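Local coordinates for Cag pathogenicity island protein (Cag10) (Helicobacter pylori 26695, PDB 6IQT), which probably serves as the VirB8-like, membrane-attached component of the Cag type IV secretion system and associates with copies of itself, at residues R78-V81 and D82-A86; D55-M58 and Q59-V63; F43-K47 and N48-D52; F65-Q68 and A69-F73. All blocks are in the same frame, centred on the assembly; numbering follows the deposited sequence.

In the fold
The four local contacts are spaced along the helical part of a VirB8 domain, which belongs to the NTF2-like clan and packs helices against an antiparallel sheet; this piece of the membrane protein is probably its periplasmic part. Along the chain the order is 3, 2, 4, 1. Contacts 3 and 2 open and close helix 50-59, whereas contacts 4 and 1 lie near the start and at the end of helix 66-80. Contacts 1 and 3 touch, as do contacts 2 and 4, with centres about 9 Å apart in each pair. Contacts 3 and 4 also meet, through Leu-50 and Phe-73, so the packing is connected, and contact 4 reaches the second subunit.

Contact 1. Residues R78-V81 and D82-A86; sequences RQFV and DKVRA
With chi1 at -59°, Phe-80 places its CG beside its own backbone N, and Val-84, at -161°, sets CG1 beside its carbonyl carbon; together these turns bring the two side chains together, crossing at about a right angle. The meeting is apolar: Phe-80 CD1 lies 4.0 Å from Val-84 CB. Further round the ring, Phe-80 CE2 touches Ala-86 CB at 3.9 Å, so one phenylalanine spans two residues of the same side of the strand. The backbone makes this possible. Val-81 leaves the helix with positive phi, and the chain reverses so tightly that Phe-80 O receives two N-H groups. Lys-83 N gives the sounder bond, 3.1 Å from Phe-80 O and in the carbonyl plane, while Val-84 N makes a weak, bent one to the same oxygen. Over the turn, the side chains of Val-81 and Lys-83 run side by side in the same direction, and Lys-83 NZ comes within 3.4 Å of Val-81 CG2. The Phe-80 ring also meets the ring of Tyr-45, and Val-84 rests on Ile-115 and Pro-117 of strand 105-117. The chemistry is therefore divided: a carbonyl released by the end of helix 66-80 is satisfied within the turn, and hydrocarbon contacts join the end of the helix to the start of strand 84-98, with the charged Asp-82 and Lys-83 left at the exposed bend.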
loop_
_atom_site.group_PDB
_atom_site.type_symbol
_atom_site.label_atom_id
_atom_site.label_comp_id
_atom_site.label_asym_id
_atom_site.label_seq_id
_atom_site.Cartn_x
_atom_site.Cartn_y
_atom_site.Cartn_z
ATOM N N ARG A 78 -0.319 -13.262 14.444
ATOM C CA ARG A 78 -0.307 -12.625 15.760
ATOM C C ARG A 78 -1.698 -12.185 16.189
ATOM O O ARG A 78 -2.041 -12.253 17.376
ATOM C CB ARG A 78 0.639 -11.424 15.755
ATOM C CG ARG A 78 2.091 -11.814 15.739
ATOM C CD ARG A 78 2.958 -10.689 16.262
ATOM N NE ARG A 78 3.911 -10.182 15.272
ATOM C CZ ARG A 78 4.914 -10.882 14.744
ATOM N NH1 ARG A 78 5.114 -12.155 15.072
ATOM N NH2 ARG A 78 5.719 -10.308 13.866
ATOM N N GLN A 79 -2.511 -11.730 15.241
ATOM C CA GLN A 79 -3.799 -11.144 15.571
ATOM C C GLN A 79 -4.954 -12.132 15.500
ATOM O O GLN A 79 -5.881 -12.027 16.310
ATOM C CB GLN A 79 -4.067 -9.944 14.660
ATOM C CG GLN A 79 -2.988 -8.833 14.780
ATOM C CD GLN A 79 -2.558 -8.511 16.243
ATOM O OE1 GLN A 79 -3.352 -8.634 17.184
ATOM N NE2 GLN A 79 -1.302 -8.072 16.418
ATOM N N PHE A 80 -4.900 -13.119 14.596
ATOM C CA PHE A 80 -5.996 -14.067 14.449
ATOM C C PHE A 80 -5.826 -15.346 15.270
ATOM O O PHE A 80 -6.833 -15.980 15.605
ATOM C CB PHE A 80 -6.170 -14.440 12.976
ATOM C CG PHE A 80 -6.457 -13.275 12.083
ATOM C CD1 PHE A 80 -7.282 -12.236 12.502
ATOM C CD2 PHE A 80 -5.893 -13.211 10.822
ATOM C CE1 PHE A 80 -7.546 -11.153 11.659
ATOM C CE2 PHE A 80 -6.143 -12.136 9.980
ATOM C CZ PHE A 80 -6.971 -11.107 10.394
ATOM N N VAL A 81 -4.589 -15.717 15.617
ATOM C CA VAL A 81 -4.232 -16.931 16.366
ATOM C C VAL A 81 -5.110 -18.127 15.984
ATOM O O VAL A 81 -5.322 -18.406 14.795
ATOM C CB VAL A 81 -4.243 -16.676 17.894
ATOM C CG1 VAL A 81 -3.049 -15.795 18.279
ATOM C CG2 VAL A 81 -5.547 -16.027 18.383
ATOM N N ASP A 82 -5.594 -18.869 16.980
ATOM C CA ASP A 82 -6.443 -20.031 16.744
ATOM C C ASP A 82 -7.924 -19.716 16.932
ATOM O O ASP A 82 -8.736 -20.637 17.086
ATOM C CB ASP A 82 -6.029 -21.189 17.659
ATOM C CG ASP A 82 -6.357 -20.930 19.126
ATOM O OD1 ASP A 82 -6.145 -19.790 19.608
ATOM O OD2 ASP A 82 -6.836 -21.873 19.802
ATOM N N LYS A 83 -8.294 -18.435 16.909
ATOM C CA LYS A 83 -9.644 -18.018 17.259
ATOM C C LYS A 83 -10.400 -17.310 16.143
ATOM O O LYS A 83 -11.605 -17.065 16.305
ATOM C CB LYS A 83 -9.613 -17.093 18.487
ATOM C CG LYS A 83 -9.018 -17.735 19.727
ATOM C CD LYS A 83 -9.222 -16.864 20.956
ATOM C CE LYS A 83 -8.058 -17.003 21.935
ATOM N NZ LYS A 83 -6.872 -16.193 21.544
ATOM N N VAL A 84 -9.742 -16.950 15.035
ATOM C CA VAL A 84 -10.365 -16.153 13.981
ATOM C C VAL A 84 -9.940 -16.695 12.621
ATOM O O VAL A 84 -8.792 -17.112 12.448
ATOM C CB VAL A 84 -9.979 -14.662 14.088
ATOM C CG1 VAL A 84 -10.964 -13.825 13.322
ATOM C CG2 VAL A 84 -9.900 -14.202 15.541
ATOM N N ARG A 85 -10.848 -16.652 11.643
ATOM C CA ARG A 85 -10.532 -16.973 10.254
ATOM C C ARG A 85 -10.807 -15.766 9.357
ATOM O O ARG A 85 -11.639 -14.913 9.671
ATOM C CB ARG A 85 -11.340 -18.169 9.784
ATOM C CG ARG A 85 -12.763 -17.810 9.377
ATOM C CD ARG A 85 -13.424 -18.894 8.558
ATOM N NE ARG A 85 -13.196 -18.831 7.100
ATOM C CZ ARG A 85 -13.600 -17.872 6.272
ATOM N NH1 ARG A 85 -14.318 -16.859 6.738
ATOM N NH2 ARG A 85 -13.297 -17.954 4.981
ATOM N N ALA A 86 -10.074 -15.675 8.244
ATOM C CA ALA A 86 -10.137 -14.501 7.370
ATOM C C ALA A 86 -10.207 -14.930 5.907
ATOM O O ALA A 86 -9.410 -15.760 5.466
ATOM C CB ALA A 86 -8.919 -13.581 7.589
#

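Contact 2. Residues D55-M58 and Q59-V63; sequences DQLM and QYCDV
The ring of Tyr-60 presents an edge to the last turn of helix 50-59, with Gln-56 O near the ring plane and 3.4 Å from Tyr-60 CD2. The buried side chain also touches Phe-38 and Lys-37 of helix 30-43, Ile-149 and Asn-150 of a loop, and Phe-154 of strand 154-163. With chi1 at -80°, CG of Tyr-60 sits beside its backbone N, and Tyr-60 N donates to Leu-57 O at 2.9 Å. Next along, Cys-61 N donates to Met-58 O (a selenomethionine here) at 3.2 Å. Both donors stand well above the planes of the carbonyls they use, by 56° and 64°, as expected when the coil tightens and bonds span three residues instead of four. The change is already visible at Gln-59, whose N-H is shared weakly between Asp-55 O at 3.4 Å and Gln-56 O at 3.0 Å. Cys-61 turns its sulfur back towards Leu-57, SG lying 4.2 Å from Leu-57 CD1. Carbonyls left at this end find partners beyond the turn: Met-58 O also receives Gln-66 NE2, and Gln-59 O receives Lys-155 NZ and Asn-150 ND2. Such a sequence, from a donor split between four-residue and three-residue acceptors to two successive three-residue bonds, is the 3-10-like tightening that often finishes an alpha-helix, here where the chain passes strand 154-163 of the VirB8 fold.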
loop_
_atom_site.group_PDB
_atom_site.type_symbol
_atom_site.label_atom_id
_atom_site.label_comp_id
_atom_site.label_asym_id
_atom_site.label_seq_id
_atom_site.Cartn_x
_atom_site.Cartn_y
_atom_site.Cartn_z
ATOM N N ASP A 55 4.385 -21.547 2.297
ATOM C CA ASP A 55 5.143 -22.079 1.163
ATOM C C ASP A 55 4.556 -21.627 -0.174
ATOM O O ASP A 55 5.298 -21.283 -1.105
ATOM C CB ASP A 55 5.171 -23.610 1.218
ATOM C CG ASP A 55 6.192 -24.152 2.210
ATOM O OD1 ASP A 55 7.162 -23.430 2.539
ATOM O OD2 ASP A 55 6.019 -25.311 2.655
ATOM N N GLN A 56 3.230 -21.659 -0.304
ATOM C CA GLN A 56 2.609 -21.219 -1.554
ATOM C C GLN A 56 2.816 -19.724 -1.771
ATOM O O GLN A 56 3.200 -19.294 -2.864
ATOM C CB GLN A 56 1.127 -21.577 -1.549
ATOM C CG GLN A 56 0.876 -23.077 -1.797
ATOM C CD GLN A 56 -0.574 -23.361 -2.171
ATOM O OE1 GLN A 56 -1.268 -22.489 -2.695
ATOM N NE2 GLN A 56 -1.038 -24.573 -1.890
ATOM N N LEU A 57 2.600 -18.920 -0.725
ATOM C CA LEU A 57 2.802 -17.476 -0.826
ATOM C C LEU A 57 4.208 -17.126 -1.321
ATOM O O LEU A 57 4.377 -16.294 -2.225
ATOM C CB LEU A 57 2.536 -16.837 0.540
ATOM C CG LEU A 57 2.821 -15.343 0.668
ATOM C CD1 LEU A 57 2.022 -14.571 -0.363
ATOM C CD2 LEU A 57 2.478 -14.854 2.078
HETATM N N MSE A 58 5.227 -17.748 -0.733
HETATM C CA MSE A 58 6.625 -17.575 -1.113
HETATM C C MSE A 58 6.843 -17.766 -2.632
HETATM O O MSE A 58 7.624 -17.052 -3.272
HETATM C CB MSE A 58 7.469 -18.581 -0.330
HETATM C CG MSE A 58 7.612 -18.247 1.134
HETATM SE SE MSE A 58 8.245 -16.404 1.348
HETATM C CE MSE A 58 6.625 -15.607 2.059
ATOM N N GLN A 59 6.111 -18.729 -3.205
ATOM C CA GLN A 59 6.213 -19.052 -4.633
ATOM C C GLN A 59 5.703 -17.932 -5.539
ATOM O O GLN A 59 6.086 -17.876 -6.716
ATOM C CB GLN A 59 5.414 -20.321 -4.930
ATOM C CG GLN A 59 6.099 -21.576 -4.503
ATOM C CD GLN A 59 6.961 -22.110 -5.605
ATOM O OE1 GLN A 59 6.511 -22.915 -6.425
ATOM N NE2 GLN A 59 8.203 -21.640 -5.665
ATOM N N TYR A 60 4.850 -17.058 -5.024
ATOM C CA TYR A 60 4.329 -15.930 -5.783
ATOM C C TYR A 60 5.128 -14.650 -5.603
ATOM O O TYR A 60 4.716 -13.610 -6.128
ATOM C CB TYR A 60 2.871 -15.662 -5.387
ATOM C CG TYR A 60 1.936 -16.599 -6.066
ATOM C CD1 TYR A 60 1.448 -16.308 -7.330
ATOM C CD2 TYR A 60 1.571 -17.805 -5.470
ATOM C CE1 TYR A 60 0.598 -17.177 -7.976
ATOM C CE2 TYR A 60 0.721 -18.682 -6.109
ATOM C CZ TYR A 60 0.242 -18.364 -7.367
ATOM O OH TYR A 60 -0.608 -19.225 -8.019
ATOM N N CYS A 61 6.239 -14.685 -4.866
ATOM C CA CYS A 61 7.004 -13.485 -4.532
ATOM C C CYS A 61 8.398 -13.552 -5.142
ATOM O O CYS A 61 9.085 -14.573 -5.024
ATOM C CB CYS A 61 7.126 -13.324 -3.008
ATOM S SG CYS A 61 5.577 -13.154 -2.102
ATOM N N ASP A 62 8.828 -12.469 -5.777
ATOM C CA ASP A 62 10.243 -12.350 -6.090
ATOM C C ASP A 62 11.060 -12.451 -4.801
ATOM O O ASP A 62 10.588 -12.112 -3.711
ATOM C CB ASP A 62 10.540 -11.029 -6.793
ATOM C CG ASP A 62 12.006 -10.895 -7.183
ATOM O OD1 ASP A 62 12.434 -11.585 -8.130
ATOM O OD2 ASP A 62 12.744 -10.128 -6.522
ATOM N N VAL A 63 12.295 -12.944 -4.927
ATOM C CA VAL A 63 13.171 -13.045 -3.757
ATOM C C VAL A 63 13.248 -11.708 -3.026
ATOM O O VAL A 63 13.241 -11.664 -1.792
ATOM C CB VAL A 63 14.568 -13.555 -4.165
ATOM C CG1 VAL A 63 15.233 -12.601 -5.157
ATOM C CG2 VAL A 63 15.444 -13.750 -2.921
#

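Contact 3. Residues F43-K47 and N48-D52; sequences FGYSK and NSLRD
Ser-46 O and Ser-49 OG are joined through one water, which donates to the carbonyl at 2.7 Å and stands 2.8 Å from the hydroxyl. The bridge lies in the loop between helix 30-43 and helix 50-59 of the VirB8 fold, at the N-terminal end of the second helix. Ser-49 occupies the N-cap position, yet its side chain makes no capping bond; with chi1 at 49° the hydroxyl lies between the backbone N and the carbonyl carbon and is engaged by the water. The backbone N of Ser-49 is buried by the turn and has no partner in the model. Leu-50 CD2 passes 3.5 Å from Ser-46 O on its way to the ring of Tyr-45. The phenol itself is held elsewhere, its OH bonded to Val-81 O, which ties it to the chain just past helix 66-80. On the outer side, Lys-47 and Asn-48 lie alongside one another and point the same way, with Lys-47 CG 3.9 Å from Asn-48 OD1. The side chains of Tyr-45 and Leu-50 cross obliquely, with Leu-50 CD2 3.6 Å from Tyr-45 CE1.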
loop_
_atom_site.group_PDB
_atom_site.type_symbol
_atom_site.label_atom_id
_atom_site.label_comp_id
_atom_site.label_asym_id
_atom_site.label_seq_id
_atom_site.Cartn_x
_atom_site.Cartn_y
_atom_site.Cartn_z
ATOM N N PHE A 43 -3.631 -12.108 2.340
ATOM C CA PHE A 43 -4.555 -11.433 3.241
ATOM C C PHE A 43 -5.501 -12.386 3.962
ATOM O O PHE A 43 -6.106 -11.997 4.967
ATOM C CB PHE A 43 -5.382 -10.388 2.475
ATOM C CG PHE A 43 -4.575 -9.230 1.971
ATOM C CD1 PHE A 43 -4.199 -8.208 2.825
ATOM C CD2 PHE A 43 -4.171 -9.174 0.649
ATOM C CE1 PHE A 43 -3.443 -7.146 2.365
ATOM C CE2 PHE A 43 -3.415 -8.105 0.181
ATOM C CZ PHE A 43 -3.049 -7.098 1.039
ATOM N N GLY A 44 -5.643 -13.619 3.476
ATOM C CA GLY A 44 -6.500 -14.592 4.115
ATOM C C GLY A 44 -5.761 -15.353 5.195
ATOM O O GLY A 44 -4.550 -15.200 5.351
ATOM N N TYR A 45 -6.510 -16.180 5.929
ATOM C CA TYR A 45 -5.955 -16.835 7.110
ATOM C C TYR A 45 -6.839 -17.992 7.542
ATOM O O TYR A 45 -8.057 -17.844 7.638
ATOM C CB TYR A 45 -5.806 -15.844 8.278
ATOM C CG TYR A 45 -5.207 -16.471 9.522
ATOM C CD1 TYR A 45 -3.835 -16.561 9.675
ATOM C CD2 TYR A 45 -6.019 -16.999 10.526
ATOM C CE1 TYR A 45 -3.275 -17.140 10.800
ATOM C CE2 TYR A 45 -5.466 -17.596 11.663
ATOM C CZ TYR A 45 -4.090 -17.647 11.791
ATOM O OH TYR A 45 -3.505 -18.210 12.908
ATOM N N SER A 46 -6.213 -19.133 7.818
ATOM C CA SER A 46 -6.853 -20.272 8.457
ATOM C C SER A 46 -5.836 -20.893 9.402
ATOM O O SER A 46 -4.660 -21.003 9.056
ATOM C CB SER A 46 -7.326 -21.310 7.433
ATOM O OG SER A 46 -7.799 -22.480 8.085
ATOM N N LYS A 47 -6.282 -21.291 10.594
ATOM C CA LYS A 47 -5.347 -21.827 11.579
ATOM C C LYS A 47 -4.822 -23.216 11.222
ATOM O O LYS A 47 -3.824 -23.648 11.807
ATOM C CB LYS A 47 -6.005 -21.854 12.970
ATOM C CG LYS A 47 -7.128 -22.881 13.111
ATOM C CD LYS A 47 -7.892 -22.698 14.407
ATOM C CE LYS A 47 -9.002 -23.737 14.535
ATOM N NZ LYS A 47 -9.957 -23.400 15.628
ATOM N N ASN A 48 -5.430 -23.912 10.257
ATOM C CA ASN A 48 -5.142 -25.328 10.042
ATOM C C ASN A 48 -4.081 -25.619 8.981
ATOM O O ASN A 48 -3.608 -26.762 8.914
ATOM C CB ASN A 48 -6.430 -26.068 9.665
ATOM C CG ASN A 48 -7.440 -26.077 10.793
ATOM O OD1 ASN A 48 -8.530 -25.515 10.668
ATOM N ND2 ASN A 48 -7.079 -26.705 11.908
ATOM N N SER A 49 -3.683 -24.633 8.157
ATOM C CA SER A 49 -2.830 -24.928 7.008
ATOM C C SER A 49 -1.690 -23.923 6.861
ATOM O O SER A 49 -1.263 -23.627 5.737
ATOM C CB SER A 49 -3.662 -24.952 5.717
ATOM O OG SER A 49 -4.501 -23.795 5.625
ATOM N N LEU A 50 -1.163 -23.406 7.981
ATOM C CA LEU A 50 -0.284 -22.235 7.932
ATOM C C LEU A 50 1.012 -22.519 7.189
ATOM O O LEU A 50 1.480 -21.680 6.414
ATOM C CB LEU A 50 0.018 -21.736 9.347
ATOM C CG LEU A 50 -1.106 -20.945 10.013
ATOM C CD1 LEU A 50 -0.707 -20.530 11.434
ATOM C CD2 LEU A 50 -1.436 -19.733 9.161
ATOM N N ARG A 51 1.619 -23.689 7.412
ATOM C CA ARG A 51 2.883 -23.990 6.744
ATOM C C ARG A 51 2.704 -24.048 5.233
ATOM O O ARG A 51 3.519 -23.500 4.482
ATOM C CB ARG A 51 3.471 -25.313 7.251
ATOM C CG ARG A 51 4.730 -25.775 6.478
ATOM C CD ARG A 51 4.400 -26.942 5.528
ATOM N NE ARG A 51 5.583 -27.581 4.944
ATOM C CZ ARG A 51 5.623 -28.850 4.539
ATOM N NH1 ARG A 51 4.551 -29.627 4.659
ATOM N NH2 ARG A 51 6.734 -29.354 4.020
ATOM N N ASP A 52 1.660 -24.744 4.772
ATOM C CA ASP A 52 1.403 -24.822 3.334
ATOM C C ASP A 52 1.076 -23.441 2.769
ATOM O O ASP A 52 1.496 -23.105 1.652
ATOM C CB ASP A 52 0.264 -25.810 3.048
ATOM C CG ASP A 52 0.595 -27.263 3.469
ATOM O OD1 ASP A 52 1.791 -27.626 3.540
ATOM O OD2 ASP A 52 -0.352 -28.047 3.712
HETATM O O HOH W 1 -3.683 -21.262 6.552
#

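Contact 4. Residues F65-Q68 and A69-F73; sequences FQTQ and AMRMF
This is packing along a single alpha-helix, around the start of helix 66-80, where side chains three and four residues apart meet over regular backbone bonds. The first, Ala-69 N to Phe-65 O, is 3.1 Å long and nearly straight; three more follow in step, ending with Met-72 N to Gln-68 O. Phe-65 swings its ring back over this first bond: with chi1 at -176° its CG lies beside the carbonyl carbon, one ring face is turned to Ala-69 N, and CE2 is 4.1 Å from Ala-69 CB. Gln-68 runs out and then bends at chi2 (65°), which sets its amide beside two later side chains. Its OE1 lies 3.9 Å from Arg-71 CD, and its NE2 is at the same distance from CG of Met-72, here selenomethionine. The Gln-68 and Arg-71 side chains cross at about a right angle; Arg-71 NH2 donates to Thr-119 O and Glu-121 O of the second subunit. One flank of the helix thus faces the partner, while on others Phe-65 packs on Phe-38 of helix 30-43 and Val-156 of strand 154-163, Ala-69 on Met-58 of helix 50-59, and Met-72 on Leu-42 and Ile-161.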
loop_
_atom_site.group_PDB
_atom_site.type_symbol
_atom_site.label_atom_id
_atom_site.label_comp_id
_atom_site.label_asym_id
_atom_site.label_seq_id
_atom_site.Cartn_x
_atom_site.Cartn_y
_atom_site.Cartn_z
ATOM N N PHE A 65 11.011 -9.588 -2.528
ATOM C CA PHE A 65 9.782 -9.263 -1.823
ATOM C C PHE A 65 9.411 -10.280 -0.743
ATOM O O PHE A 65 8.467 -10.036 0.018
ATOM C CB PHE A 65 8.632 -9.127 -2.850
ATOM C CG PHE A 65 7.323 -8.699 -2.252
ATOM C CD1 PHE A 65 7.174 -7.424 -1.716
ATOM C CD2 PHE A 65 6.250 -9.580 -2.199
ATOM C CE1 PHE A 65 5.971 -7.024 -1.147
ATOM C CE2 PHE A 65 5.048 -9.193 -1.631
ATOM C CZ PHE A 65 4.907 -7.911 -1.106
ATOM N N GLN A 66 10.132 -11.403 -0.635
ATOM C CA GLN A 66 9.677 -12.498 0.222
ATOM C C GLN A 66 9.672 -12.116 1.697
ATOM O O GLN A 66 8.799 -12.563 2.461
ATOM C CB GLN A 66 10.555 -13.729 -0.018
ATOM C CG GLN A 66 10.183 -14.440 -1.295
ATOM C CD GLN A 66 11.041 -15.636 -1.587
ATOM O OE1 GLN A 66 12.151 -15.760 -1.078
ATOM N NE2 GLN A 66 10.525 -16.539 -2.420
ATOM N N THR A 67 10.606 -11.269 2.107
ATOM C CA THR A 67 10.657 -10.852 3.502
ATOM C C THR A 67 9.432 -10.040 3.887
ATOM O O THR A 67 8.838 -10.258 4.950
ATOM C CB THR A 67 11.934 -10.058 3.741
ATOM O OG1 THR A 67 13.041 -10.971 3.712
ATOM C CG2 THR A 67 11.882 -9.371 5.067
ATOM N N GLN A 68 9.022 -9.104 3.033
ATOM C CA GLN A 68 7.840 -8.313 3.352
ATOM C C GLN A 68 6.573 -9.169 3.361
ATOM O O GLN A 68 5.699 -8.991 4.221
ATOM C CB GLN A 68 7.729 -7.154 2.356
ATOM C CG GLN A 68 6.492 -6.301 2.528
ATOM C CD GLN A 68 6.465 -5.564 3.846
ATOM O OE1 GLN A 68 7.484 -5.445 4.538
ATOM N NE2 GLN A 68 5.296 -5.075 4.211
ATOM N N ALA A 69 6.449 -10.108 2.419
ATOM C CA ALA A 69 5.331 -11.043 2.464
ATOM C C ALA A 69 5.318 -11.819 3.778
ATOM O O ALA A 69 4.256 -12.023 4.382
ATOM C CB ALA A 69 5.396 -12.002 1.271
HETATM N N MSE A 70 6.484 -12.237 4.245
HETATM C CA MSE A 70 6.564 -12.979 5.504
HETATM C C MSE A 70 6.161 -12.104 6.714
HETATM O O MSE A 70 5.503 -12.586 7.645
HETATM C CB MSE A 70 7.981 -13.545 5.702
HETATM C CG MSE A 70 8.071 -14.504 6.879
HETATM SE SE MSE A 70 6.949 -16.081 6.579
HETATM C CE MSE A 70 8.179 -17.462 7.084
ATOM N N ARG A 71 6.527 -10.819 6.690
ATOM C CA ARG A 71 6.110 -9.929 7.776
ATOM C C ARG A 71 4.593 -9.795 7.829
ATOM O O ARG A 71 3.999 -9.746 8.916
ATOM C CB ARG A 71 6.759 -8.555 7.626
ATOM C CG ARG A 71 8.240 -8.538 7.935
ATOM C CD ARG A 71 8.813 -7.121 7.811
ATOM N NE ARG A 71 10.198 -7.064 8.268
ATOM C CZ ARG A 71 10.562 -6.835 9.526
ATOM N NH1 ARG A 71 9.643 -6.622 10.457
ATOM N NH2 ARG A 71 11.851 -6.814 9.855
HETATM N N MSE A 72 3.938 -9.749 6.670
HETATM C CA MSE A 72 2.488 -9.634 6.662
HETATM C C MSE A 72 1.814 -10.927 7.085
HETATM O O MSE A 72 0.784 -10.917 7.768
HETATM C CB MSE A 72 2.011 -9.213 5.271
HETATM C CG MSE A 72 2.624 -7.907 4.832
HETATM SE SE MSE A 72 2.044 -7.406 3.068
HETATM C CE MSE A 72 0.149 -7.448 3.417
ATOM N N PHE A 73 2.396 -12.041 6.646
ATOM C CA PHE A 73 1.940 -13.353 7.091
ATOM C C PHE A 73 2.006 -13.457 8.614
ATOM O O PHE A 73 1.035 -13.862 9.265
ATOM C CB PHE A 73 2.803 -14.420 6.404
ATOM C CG PHE A 73 2.521 -15.843 6.829
ATOM C CD1 PHE A 73 1.475 -16.558 6.269
ATOM C CD2 PHE A 73 3.353 -16.485 7.735
ATOM C CE1 PHE A 73 1.229 -17.874 6.631
ATOM C CE2 PHE A 73 3.116 -17.804 8.102
ATOM C CZ PHE A 73 2.048 -18.501 7.549
#